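Local coordinates for uncharacterized protein (PDB 5V77) that is of unknown function and belongs to the NGO_1070-like family, folding as an antiparallel beta sheet without helices, at residues Leu31-Thr36 against Ser89-Asp94. Sequence-based numbering, arbitrary orientation.
Sequences LTLSFT and SEIIID
A single methyl of L33 meets two isoleucines of the strand 89-94: L33 CD2 lies 3.9 Å from I93 CD1 and 4.1 Å from I91 CD1. Both approaches are tip to tip, CD1 being the last carbon of each isoleucine. The CA atoms of L33 and I91 stand 10.9 Å apart, too far for paired strands, and no hydrogen bond joins the segments.

The torsions differ: in I91, chi1 of 50° tucks CG1 into the gap flanked by N and C; in I93, chi1 of -62° turns CG1 opposite C. An extended chi2 carries CD1 outward in both. F35 also points its CB toward strand 89-94, but its nearest approach, CZ to I93 CD1, is 5.0 Å; its ring packs edge-to-face with F14.

Further out, I101 of strand 98-103 touches both L33 and I91, while L82 of strand 75-84 adjoins I91. Backbone bonds from L33 to I47 and from S34 to Y20 and E21 hold segment 31-36 between strands 43-58 and 17-25. With all three touching residues buried near the chain's centre, the contact is purely apolar, implying that dispersion and exclusion of water join these non-adjacent strands across the fold's interior.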
# COMPACT_ATOMS: atom_id res chain seq x y z
N LEU A 31 0.47 -8.68 2.00
CA LEU A 31 -0.64 -7.82 1.63
C LEU A 31 -1.82 -8.67 1.21
O LEU A 31 -1.67 -9.58 0.37
CB LEU A 31 -0.27 -6.87 0.49
CG LEU A 31 0.49 -5.61 0.90
CD1 LEU A 31 1.03 -4.94 -0.33
CD2 LEU A 31 -0.46 -4.66 1.65
N THR A 32 -3.00 -8.38 1.76
CA THR A 32 -4.21 -9.08 1.36
C THR A 32 -5.19 -8.07 0.79
O THR A 32 -5.47 -7.03 1.40
CB THR A 32 -4.84 -9.85 2.53
OG1 THR A 32 -3.86 -10.76 3.05
CG2 THR A 32 -6.07 -10.67 2.06
N LEU A 33 -5.70 -8.38 -0.40
CA LEU A 33 -6.71 -7.59 -1.07
C LEU A 33 -8.03 -8.33 -0.95
O LEU A 33 -8.08 -9.52 -1.25
CB LEU A 33 -6.35 -7.38 -2.54
CG LEU A 33 -5.35 -6.27 -2.89
CD1 LEU A 33 -4.00 -6.52 -2.22
CD2 LEU A 33 -5.17 -6.19 -4.40
N SER A 34 -9.09 -7.65 -0.49
CA SER A 34 -10.37 -8.32 -0.29
C SER A 34 -11.43 -7.73 -1.22
O SER A 34 -11.43 -6.53 -1.49
CB SER A 34 -10.84 -8.22 1.15
OG SER A 34 -9.93 -8.92 1.99
N PHE A 35 -12.35 -8.61 -1.64
CA PHE A 35 -13.27 -8.31 -2.73
C PHE A 35 -14.68 -8.75 -2.39
O PHE A 35 -14.88 -9.76 -1.71
CB PHE A 35 -12.86 -9.03 -4.03
CG PHE A 35 -11.46 -8.71 -4.48
CD1 PHE A 35 -10.38 -9.42 -3.97
CD2 PHE A 35 -11.24 -7.71 -5.43
CE1 PHE A 35 -9.07 -9.13 -4.40
CE2 PHE A 35 -9.95 -7.42 -5.87
CZ PHE A 35 -8.86 -8.13 -5.36
N THR A 36 -15.65 -8.00 -2.90
CA THR A 36 -17.05 -8.42 -3.00
C THR A 36 -17.38 -8.74 -4.45
O THR A 36 -16.64 -8.39 -5.38
CB THR A 36 -18.01 -7.34 -2.48
OG1 THR A 36 -17.83 -6.14 -3.26
CG2 THR A 36 -17.75 -7.04 -1.01
N SER A 89 5.65 -13.82 -8.13
CA SER A 89 4.49 -13.55 -8.96
C SER A 89 4.10 -12.08 -8.83
O SER A 89 4.52 -11.38 -7.91
CB SER A 89 3.31 -14.47 -8.60
OG SER A 89 3.63 -15.83 -8.86
N GLU A 90 3.28 -11.62 -9.78
CA GLU A 90 2.85 -10.23 -9.81
C GLU A 90 1.39 -10.16 -10.23
O GLU A 90 0.98 -10.87 -11.15
CB GLU A 90 3.71 -9.41 -10.79
CG GLU A 90 3.41 -7.91 -10.80
CD GLU A 90 4.24 -7.17 -11.82
OE1 GLU A 90 5.04 -7.82 -12.51
OE2 GLU A 90 4.09 -5.93 -11.94
N ILE A 91 0.60 -9.33 -9.55
CA ILE A 91 -0.74 -9.00 -10.02
C ILE A 91 -0.73 -7.56 -10.51
O ILE A 91 -0.04 -6.70 -9.95
CB ILE A 91 -1.84 -9.20 -8.96
CG1 ILE A 91 -1.48 -8.52 -7.63
CG2 ILE A 91 -2.13 -10.69 -8.75
CD1 ILE A 91 -2.68 -8.44 -6.70
N ILE A 92 -1.50 -7.30 -11.56
CA ILE A 92 -1.67 -5.96 -12.09
C ILE A 92 -3.15 -5.67 -12.19
O ILE A 92 -3.90 -6.44 -12.79
CB ILE A 92 -0.98 -5.78 -13.45
CG1 ILE A 92 0.52 -6.00 -13.30
CG2 ILE A 92 -1.26 -4.38 -14.00
CD1 ILE A 92 1.29 -5.82 -14.59
N ILE A 93 -3.57 -4.56 -11.58
CA ILE A 93 -4.94 -4.06 -11.69
C ILE A 93 -4.86 -2.75 -12.46
O ILE A 93 -4.16 -1.83 -12.03
CB ILE A 93 -5.57 -3.84 -10.31
CG1 ILE A 93 -5.67 -5.17 -9.54
CG2 ILE A 93 -6.92 -3.14 -10.45
CD1 ILE A 93 -5.97 -4.99 -8.06
N ASP A 94 -5.55 -2.66 -13.58
CA ASP A 94 -5.48 -1.46 -14.42
C ASP A 94 -6.91 -1.02 -14.72
O ASP A 94 -7.55 -1.55 -15.63
CB ASP A 94 -4.68 -1.72 -15.69
CG ASP A 94 -4.38 -0.45 -16.48
OD1 ASP A 94 -5.08 0.56 -16.30
OD2 ASP A 94 -3.43 -0.48 -17.29